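Local structure of lactate dehydrogenase (Eimeria maxima, 6CT6) at residues I128-P133 with T248-M253; N132-M137 with G154-L159; R166-C171 with G212-E217; L172-H177 with I198-I203. The protein catalyses, as a lactate dehydrogenase, the NADH-dependent interconversion of pyruvate and lactate, and is captured here with NADH and the pyruvate analogue oxamate. All coordinates share one frame; numbering follows the deposited sequence.

Interaction 1. Residues I128-P133 with T248-M253; sequences INITNP and TSAILM. With NAI (1,4-dihydronicotinamide adenine dinucleotide), chain D.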
# COMPACT_ATOMS: atom_id res chain seq x y z
N ILE B 128 -7.17 -17.83 -4.67
CA ILE B 128 -6.50 -17.67 -3.38
C ILE B 128 -7.48 -17.00 -2.43
O ILE B 128 -7.92 -15.87 -2.69
CB ILE B 128 -5.21 -16.84 -3.50
CG1 ILE B 128 -4.23 -17.46 -4.49
CG2 ILE B 128 -4.56 -16.68 -2.12
CD1 ILE B 128 -3.15 -16.49 -4.95
N ASN B 129 -7.80 -17.65 -1.32
CA ASN B 129 -8.65 -17.04 -0.31
C ASN B 129 -7.81 -16.50 0.84
O ASN B 129 -6.78 -17.08 1.20
CB ASN B 129 -9.68 -18.02 0.25
CG ASN B 129 -10.60 -17.36 1.26
OD1 ASN B 129 -11.39 -16.48 0.91
ND2 ASN B 129 -10.49 -17.75 2.53
N ILE B 130 -8.27 -15.39 1.42
CA ILE B 130 -7.62 -14.79 2.57
C ILE B 130 -8.62 -14.67 3.72
O ILE B 130 -8.24 -14.73 4.89
CB ILE B 130 -7.02 -13.41 2.21
CG1 ILE B 130 -5.98 -13.56 1.10
CG2 ILE B 130 -6.39 -12.76 3.43
CD1 ILE B 130 -5.50 -12.24 0.51
N THR B 131 -9.91 -14.54 3.40
CA THR B 131 -10.93 -14.27 4.41
C THR B 131 -10.90 -15.31 5.53
O THR B 131 -10.87 -16.52 5.27
CB THR B 131 -12.32 -14.24 3.76
OG1 THR B 131 -12.35 -13.21 2.77
CG2 THR B 131 -13.41 -13.98 4.80
N ASN B 132 -10.94 -14.84 6.77
CA ASN B 132 -10.93 -15.70 7.96
C ASN B 132 -12.33 -16.17 8.38
O ASN B 132 -13.32 -15.52 8.05
CB ASN B 132 -10.29 -14.96 9.14
CG ASN B 132 -8.78 -15.07 9.15
OD1 ASN B 132 -8.22 -16.11 8.82
ND2 ASN B 132 -8.12 -13.98 9.53
N PRO B 133 -12.41 -17.29 9.12
CA PRO B 133 -11.34 -18.24 9.45
C PRO B 133 -10.86 -18.98 8.21
O PRO B 133 -11.62 -19.68 7.54
CB PRO B 133 -12.00 -19.20 10.45
CG PRO B 133 -13.45 -19.06 10.23
CD PRO B 133 -13.66 -17.63 9.83
N THR B 248 1.04 -8.74 0.33
CA THR B 248 2.23 -9.13 -0.42
C THR B 248 2.38 -10.64 -0.47
O THR B 248 2.74 -11.20 -1.51
CB THR B 248 3.46 -8.48 0.21
OG1 THR B 248 3.25 -7.06 0.32
CG2 THR B 248 4.72 -8.73 -0.61
N SER B 249 2.08 -11.33 0.63
CA SER B 249 2.13 -12.79 0.64
C SER B 249 1.21 -13.38 -0.42
O SER B 249 1.62 -14.25 -1.20
CB SER B 249 1.76 -13.32 2.03
OG SER B 249 2.70 -12.92 3.01
N ALA B 250 -0.05 -12.92 -0.46
CA ALA B 250 -0.99 -13.43 -1.45
C ALA B 250 -0.52 -13.14 -2.86
O ALA B 250 -0.66 -13.99 -3.76
CB ALA B 250 -2.37 -12.81 -1.22
N ILE B 251 0.05 -11.95 -3.09
CA ILE B 251 0.44 -11.57 -4.44
C ILE B 251 1.62 -12.41 -4.92
O ILE B 251 1.70 -12.78 -6.10
CB ILE B 251 0.74 -10.06 -4.50
CG1 ILE B 251 -0.57 -9.26 -4.56
CG2 ILE B 251 1.64 -9.71 -5.68
CD1 ILE B 251 -1.34 -9.38 -5.88
N LEU B 252 2.55 -12.74 -4.03
CA LEU B 252 3.66 -13.60 -4.42
C LEU B 252 3.17 -14.98 -4.83
O LEU B 252 3.69 -15.59 -5.77
CB LEU B 252 4.69 -13.70 -3.30
CG LEU B 252 5.48 -12.42 -2.99
CD1 LEU B 252 6.54 -12.67 -1.92
CD2 LEU B 252 6.12 -11.84 -4.25
N MET B 253 2.15 -15.50 -4.13
CA MET B 253 1.56 -16.78 -4.52
C MET B 253 0.94 -16.68 -5.91
O MET B 253 1.14 -17.55 -6.76
CB MET B 253 0.51 -17.21 -3.50
CG MET B 253 1.08 -17.50 -2.11
SD MET B 253 -0.20 -17.58 -0.82
CE MET B 253 -1.18 -18.97 -1.40
PA NAI D . -11.83 -4.99 4.99
O1A NAI D . -13.11 -4.86 5.79
O2A NAI D . -10.90 -3.80 4.87
O5B NAI D . -12.24 -5.45 3.51
C5B NAI D . -13.27 -6.41 3.31
C4B NAI D . -14.09 -5.97 2.11
O4B NAI D . -14.93 -7.01 1.62
C3B NAI D . -15.00 -4.79 2.44
O3B NAI D . -14.63 -3.66 1.64
C2B NAI D . -16.40 -5.28 2.11
O2B NAI D . -17.23 -4.25 1.56
C1B NAI D . -16.09 -6.37 1.11
N9A NAI D . -17.19 -7.33 0.85
C8A NAI D . -18.18 -7.74 1.67
N7A NAI D . -18.98 -8.63 1.02
C5A NAI D . -18.50 -8.78 -0.23
C6A NAI D . -18.84 -9.56 -1.44
N6A NAI D . -19.90 -10.39 -1.45
N1A NAI D . -18.05 -9.41 -2.53
C2A NAI D . -16.98 -8.60 -2.54
N3A NAI D . -16.62 -7.86 -1.47
C4A NAI D . -17.32 -7.92 -0.32
O3 NAI D . -11.00 -6.25 5.57
PN NAI D . -9.45 -6.58 5.25
O1N NAI D . -8.59 -5.86 6.27
O2N NAI D . -9.19 -6.39 3.78
O5D NAI D . -9.40 -8.15 5.60
C5D NAI D . -10.16 -9.06 4.82
C4D NAI D . -10.13 -10.47 5.39
O4D NAI D . -8.80 -10.98 5.44
C3D NAI D . -10.67 -10.50 6.81
O3D NAI D . -11.54 -11.63 6.95
C2D NAI D . -9.43 -10.67 7.66
O2D NAI D . -9.69 -11.30 8.92
C1D NAI D . -8.58 -11.53 6.74
N1N NAI D . -7.15 -11.62 7.06
C2N NAI D . -6.59 -12.79 6.79
C3N NAI D . -5.25 -13.05 7.01
C7N NAI D . -4.74 -14.42 6.68
O7N NAI D . -5.43 -15.16 6.00
N7N NAI D . -3.56 -14.81 7.14
C4N NAI D . -4.34 -11.98 7.58
C5N NAI D . -5.07 -10.74 7.83
C6N NAI D . -6.43 -10.60 7.56
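Ile130 lays its CD1 methyl against CB of Ala250, 3.6 Å away, while its other branch meets the coenzyme, with CG2 3.4 Å from C2N of the dihydronicotinamide ring. One isoleucine therefore packs on helix 244-259 with its long arm and on bound NADH with its short one. The division follows from a chi1 of -60°, which sets CG1 beside the backbone N and CG2 anti to it. Two residues earlier, Ile128 has the same first torsion and reaches the same helix at Ala250 and one turn on: its CD1 lies 3.7 Å from the carbonyl O of Ala250 and 4.0 Å from CB of Met253. The bend of Met253 at chi3 (62°) brings CE back to within 4.1 Å of Ile128 CG2, so both branches of Ile128 touch the methionine. No hydrogen bond spans the two segments. The coenzyme is hydrogen-bonded by the loop after the strand, where the backbone N of Asn132 donates almost straight (167°) to the ribose O3D of NADH at 3.3 Å, and ND2 of the same residue bonds the adjacent hydroxyl O2D. Strand 126-129 runs between parallel strands 80-83 and 152-155, to which Ile128 and Asn129 are bonded through the backbone. Helix 244-259 lies against it, touching helix 19-31 through Ala250 and Ile251, and Val59 of the second subunit through Ser249 and Leu252.

Interaction 2. Residues N132-M137 with G154-L159; sequences NPLDVM and GMAGML. With NAI (1,4-dihydronicotinamide adenine dinucleotide), chain D; OXM (oxamic acid), chain F.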
# COMPACT_ATOMS: atom_id res chain seq x y z
N ASN B 132 -10.94 -14.84 6.77
CA ASN B 132 -10.93 -15.70 7.96
C ASN B 132 -12.33 -16.17 8.38
O ASN B 132 -13.32 -15.52 8.05
CB ASN B 132 -10.29 -14.96 9.14
CG ASN B 132 -8.78 -15.07 9.15
OD1 ASN B 132 -8.22 -16.11 8.82
ND2 ASN B 132 -8.12 -13.98 9.53
N PRO B 133 -12.41 -17.29 9.12
CA PRO B 133 -11.34 -18.24 9.45
C PRO B 133 -10.86 -18.98 8.21
O PRO B 133 -11.62 -19.68 7.54
CB PRO B 133 -12.00 -19.20 10.45
CG PRO B 133 -13.45 -19.06 10.23
CD PRO B 133 -13.66 -17.63 9.83
N LEU B 134 -9.57 -18.82 7.94
CA LEU B 134 -9.02 -19.09 6.61
C LEU B 134 -9.34 -20.51 6.16
O LEU B 134 -9.81 -20.73 5.03
CB LEU B 134 -7.52 -18.84 6.65
CG LEU B 134 -6.70 -18.74 5.36
CD1 LEU B 134 -5.93 -20.03 5.15
CD2 LEU B 134 -7.56 -18.42 4.14
N ASP B 135 -9.11 -21.50 7.02
CA ASP B 135 -9.08 -22.88 6.57
C ASP B 135 -10.46 -23.43 6.26
O ASP B 135 -10.59 -24.33 5.42
CB ASP B 135 -8.36 -23.74 7.61
CG ASP B 135 -6.95 -23.26 7.87
OD1 ASP B 135 -6.03 -23.64 7.11
OD2 ASP B 135 -6.75 -22.49 8.83
N VAL B 136 -11.52 -22.92 6.91
CA VAL B 136 -12.87 -23.35 6.55
C VAL B 136 -13.53 -22.43 5.53
O VAL B 136 -14.43 -22.88 4.81
CB VAL B 136 -13.77 -23.49 7.79
CG1 VAL B 136 -13.25 -24.61 8.68
CG2 VAL B 136 -13.87 -22.19 8.58
N MET B 137 -13.11 -21.17 5.44
CA MET B 137 -13.66 -20.30 4.40
C MET B 137 -13.21 -20.75 3.02
O MET B 137 -13.98 -20.68 2.05
CB MET B 137 -13.26 -18.85 4.65
CG MET B 137 -13.93 -18.22 5.87
SD MET B 137 -15.73 -18.18 5.76
CE MET B 137 -16.20 -17.67 7.40
N GLY B 154 -5.57 -21.33 0.40
CA GLY B 154 -5.69 -20.20 1.30
C GLY B 154 -4.32 -19.64 1.64
O GLY B 154 -3.37 -20.39 1.83
N MET B 155 -4.23 -18.31 1.69
CA MET B 155 -3.02 -17.63 2.13
C MET B 155 -3.04 -17.53 3.64
O MET B 155 -3.96 -16.92 4.21
CB MET B 155 -2.90 -16.24 1.50
CG MET B 155 -1.56 -15.53 1.74
SD MET B 155 -1.20 -15.05 3.45
CE MET B 155 -2.48 -13.84 3.80
N ALA B 156 -2.05 -18.12 4.30
CA ALA B 156 -1.81 -17.84 5.70
C ALA B 156 -0.37 -18.18 6.09
O ALA B 156 0.31 -17.38 6.73
CB ALA B 156 -2.80 -18.61 6.58
N GLY B 157 0.09 -19.36 5.69
CA GLY B 157 1.40 -19.82 6.13
C GLY B 157 2.53 -18.90 5.71
O GLY B 157 3.49 -18.70 6.46
N MET B 158 2.44 -18.32 4.51
CA MET B 158 3.47 -17.39 4.06
C MET B 158 3.58 -16.21 5.02
O MET B 158 4.69 -15.77 5.34
CB MET B 158 3.17 -16.91 2.64
CG MET B 158 4.20 -15.93 2.08
SD MET B 158 5.85 -16.66 2.00
CE MET B 158 6.74 -15.39 1.10
N LEU B 159 2.45 -15.68 5.48
CA LEU B 159 2.46 -14.57 6.43
C LEU B 159 2.98 -15.02 7.78
O LEU B 159 3.86 -14.38 8.37
CB LEU B 159 1.05 -13.99 6.57
CG LEU B 159 0.84 -12.99 7.71
CD1 LEU B 159 1.57 -11.69 7.44
CD2 LEU B 159 -0.64 -12.76 7.93
PA NAI D . -11.83 -4.99 4.99
O1A NAI D . -13.11 -4.86 5.79
O2A NAI D . -10.90 -3.80 4.87
O5B NAI D . -12.24 -5.45 3.51
C5B NAI D . -13.27 -6.41 3.31
C4B NAI D . -14.09 -5.97 2.11
O4B NAI D . -14.93 -7.01 1.62
C3B NAI D . -15.00 -4.79 2.44
O3B NAI D . -14.63 -3.66 1.64
C2B NAI D . -16.40 -5.28 2.11
O2B NAI D . -17.23 -4.25 1.56
C1B NAI D . -16.09 -6.37 1.11
N9A NAI D . -17.19 -7.33 0.85
C8A NAI D . -18.18 -7.74 1.67
N7A NAI D . -18.98 -8.63 1.02
C5A NAI D . -18.50 -8.78 -0.23
C6A NAI D . -18.84 -9.56 -1.44
N6A NAI D . -19.90 -10.39 -1.45
N1A NAI D . -18.05 -9.41 -2.53
C2A NAI D . -16.98 -8.60 -2.54
N3A NAI D . -16.62 -7.86 -1.47
C4A NAI D . -17.32 -7.92 -0.32
O3 NAI D . -11.00 -6.25 5.57
PN NAI D . -9.45 -6.58 5.25
O1N NAI D . -8.59 -5.86 6.27
O2N NAI D . -9.19 -6.39 3.78
O5D NAI D . -9.40 -8.15 5.60
C5D NAI D . -10.16 -9.06 4.82
C4D NAI D . -10.13 -10.47 5.39
O4D NAI D . -8.80 -10.98 5.44
C3D NAI D . -10.67 -10.50 6.81
O3D NAI D . -11.54 -11.63 6.95
C2D NAI D . -9.43 -10.67 7.66
O2D NAI D . -9.69 -11.30 8.92
C1D NAI D . -8.58 -11.53 6.74
N1N NAI D . -7.15 -11.62 7.06
C2N NAI D . -6.59 -12.79 6.79
C3N NAI D . -5.25 -13.05 7.01
C7N NAI D . -4.74 -14.42 6.68
O7N NAI D . -5.43 -15.16 6.00
N7N NAI D . -3.56 -14.81 7.14
C4N NAI D . -4.34 -11.98 7.58
C5N NAI D . -5.07 -10.74 7.83
C6N NAI D . -6.43 -10.60 7.56
C1 OXM F . -4.86 -11.95 11.00
N1 OXM F . -5.59 -10.87 11.64
O1 OXM F . -5.45 -12.85 10.49
C2 OXM F . -3.33 -11.94 10.97
O2 OXM F . -2.68 -12.96 11.30
O3 OXM F . -2.71 -10.90 10.61
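Gly154 meets Leu134 where the beta-alpha-beta unit of strand 126-129, helix 134-145 and strand 152-155, part of the Rossmann-type NAD-binding fold, closes on itself. Its CA lies 3.8 Å from Leu134 CD2, and with no side chain on Gly154 the leucine can approach the strand backbone directly. Next comes Met155, whose carbonyl O sits 3.5 Å from Leu134 CG; the leucine side chain thus runs along the backbone of the strand. The side chain of Met155 itself departs on the other side, but bends at both chi2 and chi3 bring CE 3.6 Å from the carboxamide N7N of NADH. Ala156, in the N-cap position of helix 157-172, turns back toward the first segment and places CB 3.7 Å from Leu134 CD1. With CG anti to the backbone N (chi1 -167°), the branched end of Leu134 is carried to the strand, where its methyls straddle Met155, CD2 on Gly154 and CD1 on Ala156. Further on, CD2 of Leu159 comes 3.8 Å from C4N, the carbon that carries the transferable hydride in NADH. Oxamate lies next to that atom, its C1 3.5 Å from C4N, an arrangement consistent with hydride transfer to pyruvate. Arg100, Arg163 and His187 also bond the inhibitor. From the first segment, Asn132 ND2 donates to oxamate O1 at 3.1 Å, with an N-H...O angle of 139°.

Interaction 3. Residues R166-C171 with G212-E217; sequences RMIADC and GLINKE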
# COMPACT_ATOMS: atom_id res chain seq x y z
N ARG B 166 11.31 -13.22 10.35
CA ARG B 166 11.79 -11.88 10.70
C ARG B 166 12.44 -11.87 12.07
O ARG B 166 13.45 -11.20 12.29
CB ARG B 166 10.63 -10.88 10.64
CG ARG B 166 10.96 -9.48 11.17
CD ARG B 166 11.82 -8.69 10.19
NE ARG B 166 12.48 -7.56 10.85
CZ ARG B 166 12.84 -6.44 10.24
NH1 ARG B 166 12.60 -6.26 8.94
NH2 ARG B 166 13.44 -5.48 10.93
N MET B 167 11.86 -12.60 13.03
CA MET B 167 12.35 -12.56 14.40
C MET B 167 13.68 -13.29 14.54
O MET B 167 14.60 -12.81 15.21
CB MET B 167 11.30 -13.15 15.33
CG MET B 167 10.06 -12.26 15.46
SD MET B 167 8.82 -12.84 16.64
CE MET B 167 7.56 -13.46 15.53
N ILE B 168 13.81 -14.46 13.90
CA ILE B 168 15.10 -15.15 13.86
C ILE B 168 16.15 -14.26 13.20
O ILE B 168 17.27 -14.13 13.70
CB ILE B 168 14.95 -16.49 13.12
CG1 ILE B 168 14.02 -17.44 13.89
CG2 ILE B 168 16.32 -17.14 12.86
CD1 ILE B 168 14.57 -17.95 15.21
N ALA B 169 15.79 -13.64 12.07
CA ALA B 169 16.73 -12.79 11.35
C ALA B 169 17.22 -11.63 12.22
O ALA B 169 18.42 -11.33 12.24
CB ALA B 169 16.07 -12.26 10.08
N ASP B 170 16.30 -10.97 12.94
CA ASP B 170 16.71 -9.86 13.79
C ASP B 170 17.58 -10.34 14.95
O ASP B 170 18.50 -9.63 15.38
CB ASP B 170 15.48 -9.13 14.33
CG ASP B 170 14.73 -8.36 13.26
OD1 ASP B 170 15.32 -8.10 12.19
OD2 ASP B 170 13.56 -8.00 13.49
N CYS B 171 17.31 -11.53 15.46
CA CYS B 171 18.09 -12.06 16.58
C CYS B 171 19.52 -12.37 16.15
O CYS B 171 20.48 -12.02 16.85
CB CYS B 171 17.40 -13.30 17.15
SG CYS B 171 18.11 -13.90 18.70
N GLY B 212 25.96 -20.63 20.82
CA GLY B 212 25.64 -19.49 21.64
C GLY B 212 25.24 -18.25 20.88
O GLY B 212 25.24 -17.15 21.45
N LEU B 213 24.91 -18.38 19.59
CA LEU B 213 24.45 -17.23 18.81
C LEU B 213 22.98 -16.95 19.07
O LEU B 213 22.52 -15.81 18.89
CB LEU B 213 24.71 -17.47 17.33
CG LEU B 213 26.17 -17.80 16.97
CD1 LEU B 213 26.30 -18.23 15.52
CD2 LEU B 213 27.08 -16.62 17.26
N ILE B 214 22.22 -17.97 19.47
CA ILE B 214 20.85 -17.84 19.92
C ILE B 214 20.65 -18.86 21.03
O ILE B 214 21.26 -19.94 21.01
CB ILE B 214 19.84 -18.05 18.76
CG1 ILE B 214 18.43 -17.59 19.15
CG2 ILE B 214 19.83 -19.51 18.31
CD1 ILE B 214 17.48 -17.49 17.97
N ASN B 215 19.82 -18.53 22.01
CA ASN B 215 19.61 -19.43 23.14
C ASN B 215 18.17 -19.92 23.18
O ASN B 215 17.28 -19.40 22.50
CB ASN B 215 19.99 -18.77 24.48
CG ASN B 215 19.09 -17.60 24.84
OD1 ASN B 215 17.87 -17.68 24.72
ND2 ASN B 215 19.69 -16.52 25.32
N LYS B 216 17.95 -20.96 24.00
CA LYS B 216 16.66 -21.62 24.07
C LYS B 216 15.56 -20.70 24.56
O LYS B 216 14.38 -20.94 24.27
CB LYS B 216 16.77 -22.85 24.98
CG LYS B 216 16.07 -24.10 24.48
CD LYS B 216 16.40 -25.30 25.36
CE LYS B 216 15.63 -26.54 24.95
NZ LYS B 216 15.97 -27.72 25.79
N GLU B 217 15.91 -19.65 25.32
CA GLU B 217 14.90 -18.69 25.75
C GLU B 217 14.42 -17.85 24.58
O GLU B 217 13.21 -17.66 24.38
CB GLU B 217 15.48 -17.80 26.85
CG GLU B 217 14.46 -16.89 27.53
CD GLU B 217 15.10 -15.67 28.17
OE1 GLU B 217 16.33 -15.52 28.07
OE2 GLU B 217 14.36 -14.87 28.78
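Cys171 and Ile214 bring the two backbones nearest, with 7.2 Å between their CA atoms: the last turns of helix 157-172 face the short linker between helices 205-210 and 216-237. Early in that linker, Gly212, with positive phi (77°), closes the preceding helix in a Schellman motif; the linker ends at Asn215, the N-cap of the following helix, whose OD1 accepts a bond from the amide of Asp218. Between these two helix ends, Ile214 turns its side chain toward helix 157-172. Its arm is gripped from two positions one helical turn apart. SG of Cys171, anti to its own backbone N at chi1 -171°, lies alongside the last bond of the isoleucine arm, 3.7 Å from CD1 and equally near CG1. Ile168 meets the same methyl, CD1 to CD1 at 4.0 Å, with the two side chains crossing at about a right angle. Ile209, Ile219 and Leu172 also pack on Ile214. Elsewhere on the helix, Arg166 NE forms a salt bridge with Asp170 OD2 at 2.9 Å, nearly straight (162°) and on the syn side of the carboxylate, while NH1 and NH2 of Arg166 bond Ile64 O and Thr65 OG1 of the second subunit. Across the contact itself, sulfur meets aliphatic carbon, with no hydrogen bond joining the segments, so the linker is held to the helix by shape and burial and not by directional bonds.

Interaction 4. Residues L172-H177 with I198-I203; sequences LHVSPH and ITINGI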
# COMPACT_ATOMS: atom_id res chain seq x y z
N LEU B 172 19.68 -13.03 15.00
CA LEU B 172 20.99 -13.47 14.54
C LEU B 172 21.75 -12.44 13.72
O LEU B 172 22.94 -12.64 13.44
CB LEU B 172 20.84 -14.75 13.71
CG LEU B 172 20.31 -15.96 14.46
CD1 LEU B 172 19.94 -17.08 13.50
CD2 LEU B 172 21.33 -16.45 15.48
N HIS B 173 21.10 -11.34 13.32
CA HIS B 173 21.72 -10.35 12.44
C HIS B 173 22.12 -10.97 11.11
O HIS B 173 23.26 -10.85 10.65
CB HIS B 173 22.90 -9.67 13.13
CG HIS B 173 22.51 -8.93 14.37
ND1 HIS B 173 22.53 -9.51 15.62
CD2 HIS B 173 22.05 -7.67 14.55
CE1 HIS B 173 22.12 -8.63 16.52
NE2 HIS B 173 21.82 -7.51 15.90
N VAL B 174 21.16 -11.66 10.49
CA VAL B 174 21.30 -12.21 9.15
C VAL B 174 20.07 -11.80 8.35
O VAL B 174 19.00 -11.54 8.92
CB VAL B 174 21.47 -13.74 9.16
CG1 VAL B 174 20.21 -14.42 9.68
CG2 VAL B 174 21.82 -14.26 7.78
N SER B 175 20.22 -11.73 7.04
CA SER B 175 19.12 -11.33 6.18
C SER B 175 17.98 -12.34 6.25
O SER B 175 18.23 -13.55 6.30
CB SER B 175 19.60 -11.20 4.73
OG SER B 175 18.50 -11.14 3.84
N PRO B 176 16.72 -11.89 6.25
CA PRO B 176 15.61 -12.85 6.16
C PRO B 176 15.67 -13.71 4.91
O PRO B 176 15.12 -14.81 4.89
CB PRO B 176 14.36 -11.95 6.16
CG PRO B 176 14.82 -10.63 6.70
CD PRO B 176 16.24 -10.50 6.27
N HIS B 177 16.33 -13.22 3.86
CA HIS B 177 16.55 -14.02 2.66
C HIS B 177 17.13 -15.39 3.00
O HIS B 177 16.82 -16.38 2.34
CB HIS B 177 17.48 -13.28 1.70
CG HIS B 177 17.83 -14.05 0.46
ND1 HIS B 177 18.80 -15.03 0.44
CD2 HIS B 177 17.35 -13.97 -0.80
CE1 HIS B 177 18.90 -15.53 -0.78
NE2 HIS B 177 18.03 -14.90 -1.55
N ILE B 198 13.81 -24.74 11.33
CA ILE B 198 14.42 -23.45 11.00
C ILE B 198 15.85 -23.70 10.55
O ILE B 198 16.62 -24.38 11.24
CB ILE B 198 14.39 -22.49 12.19
CG1 ILE B 198 12.95 -22.18 12.61
CG2 ILE B 198 15.14 -21.19 11.86
CD1 ILE B 198 12.86 -21.42 13.93
N THR B 199 16.23 -23.13 9.40
CA THR B 199 17.60 -23.21 8.94
C THR B 199 18.10 -21.84 8.52
O THR B 199 17.33 -20.96 8.12
CB THR B 199 17.78 -24.19 7.76
OG1 THR B 199 17.10 -23.68 6.60
CG2 THR B 199 17.25 -25.57 8.11
N ILE B 200 19.41 -21.66 8.65
CA ILE B 200 20.12 -20.49 8.14
C ILE B 200 20.90 -20.98 6.92
O ILE B 200 21.93 -21.64 7.05
CB ILE B 200 21.03 -19.87 9.20
CG1 ILE B 200 20.29 -19.64 10.52
CG2 ILE B 200 21.62 -18.56 8.68
CD1 ILE B 200 19.03 -18.79 10.42
N ASN B 201 20.39 -20.66 5.73
CA ASN B 201 20.92 -21.20 4.48
C ASN B 201 21.11 -22.71 4.56
O ASN B 201 22.13 -23.26 4.14
CB ASN B 201 22.22 -20.52 4.08
CG ASN B 201 22.62 -20.82 2.65
OD1 ASN B 201 21.79 -20.75 1.75
ND2 ASN B 201 23.88 -21.20 2.45
N GLY B 202 20.10 -23.40 5.10
CA GLY B 202 20.15 -24.84 5.22
C GLY B 202 20.87 -25.36 6.44
O GLY B 202 20.81 -26.57 6.70
N ILE B 203 21.54 -24.50 7.19
CA ILE B 203 22.22 -24.89 8.43
C ILE B 203 21.18 -24.99 9.54
O ILE B 203 20.50 -23.99 9.83
CB ILE B 203 23.32 -23.87 8.80
CG1 ILE B 203 24.25 -23.62 7.60
CG2 ILE B 203 24.11 -24.35 10.01
CD1 ILE B 203 25.11 -22.39 7.76
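Leu172 and Ile200 meet at the ends of their side chains, CD1 to CD1 at 3.6 Å, and approach each other at a slant. The leucine methyl reaches past the tip and also lies 3.9 Å from CG1 of Ile200, so it rests against the whole end of the isoleucine arm. Ile200 leaves its backbone at an angle to the other segment, and the bent arm, with chi1 -50° and chi2 -57°, carries CD1 across to the leucine. Its other branch serves Val174, although more loosely, CG2 to CG2 at 4.4 Å. Ile200 thus divides its two branches between residues on either side of His173, which leaves helix 157-172 with a positive phi. The isoleucine belongs to a beta hairpin in a small antiparallel sheet: residues 200-203 form a type I' turn, closed by Ile200 N to Ile203 O at 2.8 Å and Ile203 N to Ile200 O at 2.9 Å. Asn201 and Gly202 occupy the two turn positions with positive phi. Behind the contact, Val179 of the neighbouring strand touches both Val174 and Ile200, while Phe208 and Ile168 pack on Ile200 from helices 205-210 and 157-172. Beyond Val174 the loop is braced by an ST turn, in which His177 N donates to Ser175 OG at 3.0 Å, and there Ser175 and His177 pack on Asp61 of the second subunit.

In the fold
The four contacts form two groups. Interactions 1 and 2, with centres 7 Å apart, share Asn132 and Pro133, use the neighbouring strands 126-129 and 152-155 of the large mixed sheet, and both touch NADH near the middle of the chain. Interactions 3 and 4, centres 10 Å apart, lie about 25 to 28 Å from that pair, at the end of helix 157-172, where Ala169 O and Val174 N probably form a hydrogen bond. That helix starts in interaction 2, so it runs from the active site to the outlying group. Along the chain, interaction 2 closes before interaction 3 opens; interaction 3 encloses interaction 4, and interaction 1 spans both, tying the coenzyme-binding half to the C-terminal half.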